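Local coordinates for Lys-gingipain W83 (Porphyromonas gingivalis, PDB 4ITC), which cleaves proteins after lysine as a cysteine protease, and through adhesin domains such as the calcium-binding K1 domain described here interacts with erythrocytes and albumin, at residues 79-85 / 160-166; 90-96 / 110-116. All blocks are in the same frame, centred on the assembly; numbering follows the deposited sequence. Where two conformers were deposited one is given.

Interaction 1 of 2, residues 79-85 / 160-166. With CA (calcium ion), chain C.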
ATOM      1  N   PHE A  79      -8.669  -1.998   3.044  1.00  9.07           N
ATOM      2  CA  PHE A  79      -8.010  -0.999   2.196  1.00  8.91           C
ATOM      3  C   PHE A  79      -8.260  -1.395   0.776  1.00  9.33           C
ATOM      4  O   PHE A  79      -8.727  -2.500   0.491  1.00  9.71           O
ATOM      5  CB  PHE A  79      -6.490  -0.907   2.481  1.00  8.58           C
ATOM      6  CG  PHE A  79      -5.739  -2.173   2.262  1.00  8.77           C
ATOM      7  CD1 PHE A  79      -5.660  -3.110   3.261  1.00  8.51           C
ATOM      8  CD2 PHE A  79      -5.069  -2.420   1.081  1.00  9.48           C
ATOM      9  CE1 PHE A  79      -4.961  -4.288   3.091  1.00  9.24           C
ATOM     10  CE2 PHE A  79      -4.356  -3.593   0.903  1.00  9.87           C
ATOM     11  CZ  PHE A  79      -4.310  -4.530   1.915  1.00  9.22           C
ATOM     12  N   TRP A  80      -7.944  -0.475  -0.129  1.00  9.42           N
ATOM     13  CA  TRP A  80      -8.096  -0.655  -1.580  1.00  9.43           C
ATOM     14  C   TRP A  80      -6.709  -0.601  -2.221  1.00  8.89           C
ATOM     15  O   TRP A  80      -5.864   0.216  -1.820  1.00  8.64           O
ATOM     16  CB  TRP A  80      -8.989   0.453  -2.148  1.00  9.63           C
ATOM     17  CG  TRP A  80     -10.404   0.343  -1.678  1.00  9.89           C
ATOM     18  CD1 TRP A  80     -10.897   0.810  -0.503  1.00 10.22           C
ATOM     19  CD2 TRP A  80     -11.505  -0.270  -2.369  1.00 10.44           C
ATOM     20  NE1 TRP A  80     -12.231   0.534  -0.405  1.00 11.58           N
ATOM     21  CE2 TRP A  80     -12.628  -0.144  -1.528  1.00 11.57           C
ATOM     22  CE3 TRP A  80     -11.639  -0.957  -3.580  1.00 11.17           C
ATOM     23  CZ2 TRP A  80     -13.872  -0.623  -1.879  1.00 11.59           C
ATOM     24  CZ3 TRP A  80     -12.906  -1.442  -3.939  1.00 11.84           C
ATOM     25  CH2 TRP A  80     -13.987  -1.259  -3.112  1.00 12.50           C
ATOM     26  N   VAL A  81      -6.495  -1.451  -3.217  1.00  9.47           N
ATOM     27  CA  VAL A  81      -5.247  -1.534  -3.941  1.00  9.80           C
ATOM     28  C   VAL A  81      -5.510  -1.681  -5.437  1.00  9.77           C
ATOM     29  O   VAL A  81      -6.505  -2.263  -5.863  1.00  8.78           O
ATOM     30  CB  VAL A  81      -4.406  -2.715  -3.413  1.00 12.20           C
ATOM     31  CG1 VAL A  81      -5.091  -4.051  -3.607  1.00 13.50           C
ATOM     32  CG2 VAL A  81      -3.002  -2.714  -3.963  1.00 14.35           C
ATOM     33  N   CYS A  82      -4.595  -1.158  -6.233  0.70  9.02           N
ATOM     34  CA  CYS A  82      -4.600  -1.419  -7.650  0.70  9.13           C
ATOM     35  C   CYS A  82      -3.218  -1.283  -8.190  0.70  9.42           C
ATOM     36  O   CYS A  82      -2.308  -0.790  -7.502  0.70  8.62           O
ATOM     37  CB  CYS A  82      -5.536  -0.496  -8.410  0.70  9.24           C
ATOM     38  SG  CYS A  82      -4.956   1.202  -8.614  0.70  9.93           S
ATOM     39  N   ALA A  83      -3.088  -1.741  -9.434  1.00 10.06           N
ATOM     40  CA  ALA A  83      -1.967  -1.419 -10.297  1.00  9.92           C
ATOM     41  C   ALA A  83      -2.335  -0.145 -11.035  1.00  9.48           C
ATOM     42  O   ALA A  83      -3.370  -0.064 -11.691  1.00  9.80           O
ATOM     43  CB  ALA A  83      -1.742  -2.518 -11.316  1.00 10.89           C
ATOM     44  N   GLN A  84      -1.447   0.837 -11.018  1.00  9.19           N
ATOM     45  CA  GLN A  84      -1.714   2.072 -11.743  1.00  9.42           C
ATOM     46  C   GLN A  84      -1.857   1.860 -13.247  1.00  9.34           C
ATOM     47  O   GLN A  84      -2.669   2.528 -13.878  1.00 10.44           O
ATOM     48  CB  GLN A  84      -0.570   3.083 -11.438  1.00 10.03           C
ATOM     49  CG  GLN A  84      -0.607   4.385 -12.247  1.00 10.91           C
ATOM     50  CD  GLN A  84      -1.844   5.221 -11.973  1.00 12.54           C
ATOM     51  OE1 GLN A  84      -2.527   5.095 -10.949  1.00 13.22           O
ATOM     52  NE2 GLN A  84      -2.149   6.108 -12.943  1.00 14.74           N
ATOM     53  N   ASP A  85      -1.025   0.981 -13.823  1.00  9.05           N
ATOM     54  CA  ASP A  85      -1.034   0.756 -15.282  1.00 10.10           C
ATOM     55  C   ASP A  85      -1.365  -0.702 -15.529  1.00 10.11           C
ATOM     56  O   ASP A  85      -0.610  -1.596 -15.114  1.00 10.98           O
ATOM     57  CB  ASP A  85       0.318   1.167 -15.859  1.00 11.19           C
ATOM     58  CG  ASP A  85       0.399   1.033 -17.355  1.00 12.10           C
ATOM     59  OD1 ASP A  85      -0.322   0.180 -17.931  1.00 12.72           O
ATOM     60  OD2 ASP A  85       1.177   1.798 -17.980  1.00 12.48           O
ATOM     61  N   PHE A 160       5.077  -0.937 -12.828  1.00  7.95           N
ATOM     62  CA  PHE A 160       4.890   0.530 -12.824  1.00  7.89           C
ATOM     63  C   PHE A 160       4.688   1.005 -11.394  1.00  7.44           C
ATOM     64  O   PHE A 160       5.667   1.218 -10.692  1.00  8.00           O
ATOM     65  CB  PHE A 160       3.828   1.000 -13.821  1.00  8.32           C
ATOM     66  CG  PHE A 160       3.845   2.482 -14.081  1.00  8.79           C
ATOM     67  CD1 PHE A 160       5.022   3.110 -14.447  1.00  9.81           C
ATOM     68  CD2 PHE A 160       2.709   3.235 -13.949  1.00  9.43           C
ATOM     69  CE1 PHE A 160       5.049   4.484 -14.723  1.00 10.03           C
ATOM     70  CE2 PHE A 160       2.728   4.629 -14.216  1.00 10.20           C
ATOM     71  CZ  PHE A 160       3.898   5.238 -14.585  1.00 10.11           C
ATOM     72  N   TYR A 161       3.463   1.240 -10.986  1.00  7.35           N
ATOM     73  CA  TYR A 161       3.146   1.592  -9.588  1.00  7.33           C
ATOM     74  C   TYR A 161       2.125   0.657  -9.004  1.00  7.00           C
ATOM     75  O   TYR A 161       1.242   0.156  -9.702  1.00  7.82           O
ATOM     76  CB  TYR A 161       2.564   2.986  -9.386  1.00  7.67           C
ATOM     77  CG  TYR A 161       3.100   4.157 -10.149  1.00  8.38           C
ATOM     78  CD1 TYR A 161       4.428   4.201 -10.611  1.00  9.03           C
ATOM     79  CD2 TYR A 161       2.287   5.268 -10.338  1.00  9.55           C
ATOM     80  CE1 TYR A 161       4.878   5.312 -11.302  1.00 10.38           C
ATOM     81  CE2 TYR A 161       2.739   6.390 -11.014  1.00 10.69           C
ATOM     82  CZ  TYR A 161       4.031   6.399 -11.492  1.00 10.66           C
ATOM     83  OH  TYR A 161       4.586   7.495 -12.154  1.00 13.37           O
ATOM     84  N   ILE A 162       2.227   0.470  -7.683  1.00  7.15           N
ATOM     85  CA  ILE A 162       1.134   0.013  -6.875  1.00  7.24           C
ATOM     86  C   ILE A 162       0.518   1.228  -6.179  1.00  7.09           C
ATOM     87  O   ILE A 162       1.234   2.067  -5.612  1.00  7.42           O
ATOM     88  CB  ILE A 162       1.561  -1.086  -5.848  1.00  7.40           C
ATOM     89  CG1 ILE A 162       0.338  -1.608  -5.076  1.00  8.37           C
ATOM     90  CG2 ILE A 162       2.690  -0.655  -4.935  1.00  7.64           C
ATOM     91  CD1 ILE A 162       0.681  -2.824  -4.241  1.00  9.28           C
ATOM     92  N   ASP A 163      -0.802   1.300  -6.195  1.00  7.32           N
ATOM     93  CA  ASP A 163      -1.537   2.362  -5.547  1.00  7.56           C
ATOM     94  C   ASP A 163      -2.349   1.754  -4.380  1.00  7.60           C
ATOM     95  O   ASP A 163      -2.918   0.681  -4.512  1.00  7.56           O
ATOM     96  CB  ASP A 163      -2.530   2.996  -6.492  1.00  7.84           C
ATOM     97  CG  ASP A 163      -1.956   3.563  -7.784  1.00  8.76           C
ATOM     98  OD1 ASP A 163      -0.729   3.721  -7.994  1.00  8.59           O
ATOM     99  OD2 ASP A 163      -2.852   3.886  -8.652  1.00 10.52           O
ATOM    100  N   LEU A 164      -2.497   2.532  -3.318  0.50  7.45           N
ATOM    101  CA  LEU A 164      -3.132   2.123  -2.080  0.50  7.44           C
ATOM    102  C   LEU A 164      -4.001   3.280  -1.601  0.50  7.51           C
ATOM    103  O   LEU A 164      -3.582   4.449  -1.666  0.50  7.02           O
ATOM    104  CB  LEU A 164      -2.057   1.788  -1.022  0.50  7.67           C
ATOM    105  CG  LEU A 164      -2.513   1.607   0.421  0.50  7.56           C
ATOM    106  CD1 LEU A 164      -3.190   0.263   0.534  0.50  7.85           C
ATOM    107  CD2 LEU A 164      -1.324   1.642   1.387  0.50  7.65           C
ATOM    108  N   ASP A 165      -5.222   2.964  -1.131  1.00  7.70           N
ATOM    109  CA  ASP A 165      -6.148   4.022  -0.687  1.00  8.31           C
ATOM    110  C   ASP A 165      -7.107   3.528   0.370  1.00  8.93           C
ATOM    111  O   ASP A 165      -7.317   2.312   0.549  1.00  8.71           O
ATOM    112  CB  ASP A 165      -6.912   4.602  -1.887  1.00  8.35           C
ATOM    113  CG  ASP A 165      -7.416   6.023  -1.661  1.00  9.36           C
ATOM    114  OD1 ASP A 165      -7.041   6.678  -0.669  1.00  8.65           O
ATOM    115  OD2 ASP A 165      -8.176   6.512  -2.531  1.00 10.05           O
ATOM    116  N   GLU A 166      -7.667   4.508   1.095  1.00  9.32           N
ATOM    117  CA  GLU A 166      -8.861   4.336   1.930  1.00  9.92           C
ATOM    118  C   GLU A 166      -8.648   3.224   2.958  1.00  9.65           C
ATOM    119  O   GLU A 166      -9.326   2.204   2.945  1.00 10.04           O
ATOM    120  CB  GLU A 166     -10.054   4.076   1.042  1.00 10.67           C
ATOM    121  CG  GLU A 166     -10.339   5.247   0.081  1.00 11.71           C
ATOM    122  CD  GLU A 166     -10.565   6.589   0.737  1.00 12.28           C
ATOM    123  OE1 GLU A 166     -10.134   7.583   0.092  1.00 12.06           O
ATOM    124  OE2 GLU A 166     -11.112   6.642   1.887  1.00 13.00           O
TER
HETATM  125 CA    CA C1202      -8.417   8.604  -1.229  1.00  9.25          CA
HETATM  126  O   HOH W   1       1.167  -0.501 -12.405  1.00  7.53           O

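Interaction 2 of 2, residues 90-96 / 110-116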
ATOM      1  N   SER A  90       1.812  -6.351 -12.389  0.50 10.75           N
ATOM      2  CA  SER A  90       2.295  -7.353 -11.444  0.50  9.95           C
ATOM      3  C   SER A  90       3.182  -6.771 -10.369  0.50 10.23           C
ATOM      4  O   SER A  90       4.416  -6.938 -10.400  0.50 10.27           O
ATOM      5  CB  SER A  90       3.045  -8.458 -12.189  0.50 10.15           C
ATOM      6  OG  SER A  90       2.159  -9.050 -13.110  0.50 10.08           O
ATOM      7  N   GLU A  91       2.541  -6.056  -9.437  1.00  9.62           N
ATOM      8  CA  GLU A  91       3.218  -5.554  -8.262  1.00  9.23           C
ATOM      9  C   GLU A  91       2.978  -6.481  -7.086  1.00  8.96           C
ATOM     10  O   GLU A  91       1.835  -6.922  -6.840  1.00  9.74           O
ATOM     11  CB  GLU A  91       2.731  -4.131  -7.941  1.00  8.87           C
ATOM     12  CG  GLU A  91       2.985  -3.116  -9.078  1.00  9.01           C
ATOM     13  CD  GLU A  91       4.447  -2.711  -9.256  1.00  8.73           C
ATOM     14  OE1 GLU A  91       5.336  -3.255  -8.543  1.00  9.20           O
ATOM     15  OE2 GLU A  91       4.738  -1.881 -10.157  1.00  9.60           O
ATOM     16  N   HIS A  92       4.024  -6.689  -6.319  1.00  9.44           N
ATOM     17  CA  HIS A  92       4.002  -7.572  -5.162  1.00  9.18           C
ATOM     18  C   HIS A  92       4.057  -6.753  -3.895  1.00  8.69           C
ATOM     19  O   HIS A  92       4.865  -5.840  -3.781  1.00  7.77           O
ATOM     20  CB  HIS A  92       5.195  -8.525  -5.231  1.00  9.99           C
ATOM     21  CG  HIS A  92       5.188  -9.588  -4.166  1.00 10.78           C
ATOM     22  ND1 HIS A  92       4.441 -10.738  -4.302  1.00 12.14           N
ATOM     23  CD2 HIS A  92       5.744  -9.636  -2.936  1.00 11.35           C
ATOM     24  CE1 HIS A  92       4.582 -11.470  -3.208  1.00 12.02           C
ATOM     25  NE2 HIS A  92       5.377 -10.836  -2.373  1.00 12.57           N
ATOM     26  N   TYR A  93       3.257  -7.155  -2.920  1.00  8.23           N
ATOM     27  CA  TYR A  93       3.237  -6.437  -1.658  1.00  8.09           C
ATOM     28  C   TYR A  93       2.814  -7.366  -0.540  1.00  8.33           C
ATOM     29  O   TYR A  93       2.303  -8.497  -0.773  1.00  9.03           O
ATOM     30  CB  TYR A  93       2.292  -5.207  -1.701  1.00  8.69           C
ATOM     31  CG  TYR A  93       0.829  -5.562  -1.707  1.00  9.38           C
ATOM     32  CD1 TYR A  93       0.202  -6.048  -2.858  1.00  9.37           C
ATOM     33  CD2 TYR A  93       0.078  -5.470  -0.565  1.00 10.77           C
ATOM     34  CE1 TYR A  93      -1.138  -6.413  -2.856  1.00 10.74           C
ATOM     35  CE2 TYR A  93      -1.262  -5.829  -0.560  1.00 11.86           C
ATOM     36  CZ  TYR A  93      -1.835  -6.327  -1.700  1.00 11.68           C
ATOM     37  OH  TYR A  93      -3.183  -6.658  -1.634  1.00 16.47           O
ATOM     38  N   ALA A  94       3.023  -6.896   0.673  1.00  7.76           N
ATOM     39  CA  ALA A  94       2.541  -7.630   1.852  1.00  7.92           C
ATOM     40  C   ALA A  94       2.081  -6.628   2.892  1.00  8.07           C
ATOM     41  O   ALA A  94       2.515  -5.479   2.870  1.00  8.36           O
ATOM     42  CB  ALA A  94       3.600  -8.578   2.408  1.00  8.48           C
ATOM     43  N   VAL A  95       1.192  -7.065   3.786  1.00  7.83           N
ATOM     44  CA  VAL A  95       0.752  -6.319   4.926  1.00  7.79           C
ATOM     45  C   VAL A  95       1.160  -7.069   6.173  1.00  7.92           C
ATOM     46  O   VAL A  95       0.953  -8.309   6.258  1.00  8.55           O
ATOM     47  CB  VAL A  95      -0.792  -6.162   4.916  1.00  8.51           C
ATOM     48  CG1 VAL A  95      -1.313  -5.457   6.136  1.00  9.15           C
ATOM     49  CG2 VAL A  95      -1.258  -5.496   3.639  1.00  9.10           C
ATOM     50  N   TYR A  96       1.751  -6.362   7.146  1.00  7.58           N
ATOM     51  CA  TYR A  96       2.279  -6.956   8.376  1.00  7.80           C
ATOM     52  C   TYR A  96       1.708  -6.256   9.579  1.00  8.26           C
ATOM     53  O   TYR A  96       1.374  -5.070   9.483  1.00  8.59           O
ATOM     54  CB  TYR A  96       3.825  -6.752   8.491  1.00  7.79           C
ATOM     55  CG  TYR A  96       4.632  -7.347   7.359  1.00  8.77           C
ATOM     56  CD1 TYR A  96       4.802  -6.669   6.158  1.00  9.16           C
ATOM     57  CD2 TYR A  96       5.232  -8.601   7.502  1.00  9.20           C
ATOM     58  CE1 TYR A  96       5.552  -7.225   5.128  1.00  9.81           C
ATOM     59  CE2 TYR A  96       5.973  -9.152   6.483  1.00  9.99           C
ATOM     60  CZ  TYR A  96       6.154  -8.466   5.303  1.00  9.68           C
ATOM     61  OH  TYR A  96       6.911  -9.013   4.273  1.00 11.30           O
ATOM     62  N   ALA A 110       3.442 -11.572   8.275  1.00 14.85           N
ATOM     63  CA  ALA A 110       2.736 -11.220   7.035  1.00 14.28           C
ATOM     64  C   ALA A 110       1.347 -11.746   7.123  1.00 14.16           C
ATOM     65  O   ALA A 110       1.130 -12.985   7.093  1.00 16.87           O
ATOM     66  CB  ALA A 110       3.387 -11.739   5.765  1.00 15.08           C
ATOM     67  N   LEU A 111       0.413 -10.824   7.204  1.00 12.35           N
ATOM     68  CA  LEU A 111      -1.012 -11.144   7.281  1.00 12.03           C
ATOM     69  C   LEU A 111      -1.627 -11.411   5.939  1.00 11.62           C
ATOM     70  O   LEU A 111      -2.629 -12.137   5.827  1.00 12.27           O
ATOM     71  CB  LEU A 111      -1.767  -9.995   7.971  1.00 12.47           C
ATOM     72  CG  LEU A 111      -1.232  -9.517   9.346  1.00 13.75           C
ATOM     73  CD1 LEU A 111      -2.056  -8.354   9.852  1.00 14.60           C
ATOM     74  CD2 LEU A 111      -1.222 -10.637  10.359  1.00 15.03           C
ATOM     75  N   LEU A 112      -1.083 -10.764   4.915  1.00 11.05           N
ATOM     76  CA  LEU A 112      -1.540 -10.818   3.538  1.00 10.90           C
ATOM     77  C   LEU A 112      -0.304 -10.600   2.662  1.00 10.83           C
ATOM     78  O   LEU A 112       0.496  -9.743   2.951  1.00 10.71           O
ATOM     79  CB  LEU A 112      -2.607  -9.751   3.257  1.00 12.58           C
ATOM     80  CG  LEU A 112      -3.135  -9.634   1.824  1.00 14.49           C
ATOM     81  CD1 LEU A 112      -3.660 -10.941   1.311  1.00 17.45           C
ATOM     82  CD2 LEU A 112      -4.264  -8.617   1.779  1.00 15.93           C
ATOM     83  N   GLU A 113      -0.120 -11.421   1.648  1.00 11.22           N
ATOM     84  CA  GLU A 113       0.987 -11.239   0.718  1.00 11.35           C
ATOM     85  C   GLU A 113       0.519 -11.706  -0.638  1.00 13.10           C
ATOM     86  O   GLU A 113       0.011 -12.840  -0.771  1.00 14.28           O
ATOM     87  CB  GLU A 113       2.218 -12.019   1.172  1.00 12.62           C
ATOM     88  CG  GLU A 113       3.362 -11.925   0.184  1.00 13.76           C
ATOM     89  CD  GLU A 113       4.720 -12.364   0.691  1.00 16.33           C
ATOM     90  OE1 GLU A 113       4.829 -12.859   1.851  1.00 20.49           O
ATOM     91  OE2 GLU A 113       5.691 -12.226  -0.083  1.00 15.08           O
ATOM     92  N   GLU A 114       0.667 -10.878  -1.669  1.00 12.81           N
ATOM     93  CA  GLU A 114       0.190 -11.225  -2.987  1.00 15.23           C
ATOM     94  C   GLU A 114       0.835 -10.415  -4.075  1.00 14.70           C
ATOM     95  O   GLU A 114       1.435  -9.358  -3.816  1.00 11.26           O
ATOM     96  CB  GLU A 114      -1.329 -11.089  -3.077  1.00 19.17           C
ATOM     97  CG  GLU A 114      -1.846  -9.677  -3.095  1.00 21.90           C
ATOM     98  CD  GLU A 114      -3.377  -9.583  -3.200  1.00 27.72           C
ATOM     99  OE1 GLU A 114      -3.858  -8.517  -3.646  1.00 32.09           O
ATOM    100  OE2 GLU A 114      -4.072 -10.575  -2.857  1.00 32.89           O
ATOM    101  N   THR A 115       0.733 -10.929  -5.290  1.00 13.77           N
ATOM    102  CA  THR A 115       1.099 -10.184  -6.503  1.00 13.86           C
ATOM    103  C   THR A 115      -0.194  -9.829  -7.219  1.00 14.23           C
ATOM    104  O   THR A 115      -1.053 -10.691  -7.473  1.00 14.63           O
ATOM    105  CB  THR A 115       2.038 -11.004  -7.417  1.00 14.43           C
ATOM    106  OG1 THR A 115       3.209 -11.401  -6.694  1.00 13.77           O
ATOM    107  CG2 THR A 115       2.479 -10.186  -8.656  1.00 14.92           C
ATOM    108  N   ILE A 116      -0.365  -8.546  -7.523  1.00 13.20           N
ATOM    109  CA  ILE A 116      -1.555  -8.078  -8.178  1.00 15.30           C
ATOM    110  C   ILE A 116      -1.600  -8.705  -9.566  1.00 16.95           C
ATOM    111  O   ILE A 116      -0.584  -8.817 -10.236  1.00 16.59           O
ATOM    112  CB  ILE A 116      -1.580  -6.546  -8.328  1.00 15.27           C
ATOM    113  CG1 ILE A 116      -1.667  -5.911  -6.959  1.00 16.31           C
ATOM    114  CG2 ILE A 116      -2.770  -6.103  -9.184  1.00 15.22           C
ATOM    115  CD1 ILE A 116      -1.481  -4.400  -6.998  1.00 16.87           C
TER

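Interaction 1 of 2, residues 79-85 / 160-166
F79 packs its ring obliquely on L164, with CD2 of F79 3.3 Å from CD1 of L164, while V81 CG2 meets I162 CG1 at 3.7 Å; these apolar side chains lie on the face of the sheet that packs on strand 92-98. Strands 79-83 and 161-166 run antiparallel, their axes 4.8 Å apart at closest and 158° between directions. W80 and C82 form hydrogen-bonded pairs with D165 and D163: W80 N to D165 O and D165 N to W80 O are both 2.9 Å, C82 N to D163 O is 3.0 Å and D163 N to C82 O 2.9 Å. Q84 N to Y161 O, 3.1 Å, extends the ladder past the strand end, where a water accepts from D85 N (3.0 Å). On the face of W80, C82, D163 and D165, OD2 of D163 lies 2.6 Å from OE1 of Q84. D165 binds calcium through OD1 (2.4 Å) and OD2 (2.5 Å), OD2 also accepting from Y39 N, and E166 through OE1 (2.4 Å); S7, E9, S41 and G43 complete the site. In this adhesin β-sandwich, calcium thus offsets the charges of D165 and E166 and joins their strand to those four residues.

Interaction 2 of 2, residues 90-96 / 110-116
Backbone hydrogen bonds define this antiparallel hairpin, its strand axes 4.6 Å apart at 172°. Y93 and E114 pair reciprocally, Y93 N to E114 O and E114 N to Y93 O both at 3.0 Å; V95 N reaches L112 O at 2.9 Å, and I116 N reaches E91 O at 2.8 Å. Opposite V95 lies a classic β-bulge: V95 O accepts from L111 N at 2.7 Å and weakly from L112 N at 3.5 Å, shifting the register by one. Among polar side chains, H92 bridges two partners, NE2 donating to E113 OE2 (2.7 Å) and ND1 sharing a hydrogen bond with T115 OG1 (2.8 Å). Y93 OH to E114 OE1 (2.8 Å) is weak; that carboxylate also salt-bridges K138. Apolar contacts include Y93 CE1 to I116 CG1 at 4.2 Å and Y96 CE2 to A110 CB at 3.7 Å. Strand 109-115 edges its five-stranded sheet, strand 148-153 flanks 92-98 on the other side, and Y93, V95 and I116 pack onto strand 75-83 of the facing sheet.

In the fold
Interactions 1 and 2 pair strands in the two opposed sheets of the β-sandwich, their centres about 12 Å apart. Interaction 1 is the more buried, between inner strands; interaction 2 closes a hairpin at a sheet edge, where E113 and T115 are exposed. They share no strand but meet in the core: I162 CD1 lies 3.5 Å from Y93 CD1, and F79 CZ 3.6 Å from V95 CG2. A polar link joins them too, F160 N lying 2.9 Å from E91 OE2, a probable hydrogen bond. Away from this common interior the chemistry diverges: carboxylates bind calcium in 160-166, whereas histidine, glutamate and threonine cross-link the outer face of 90-96 and 110-116.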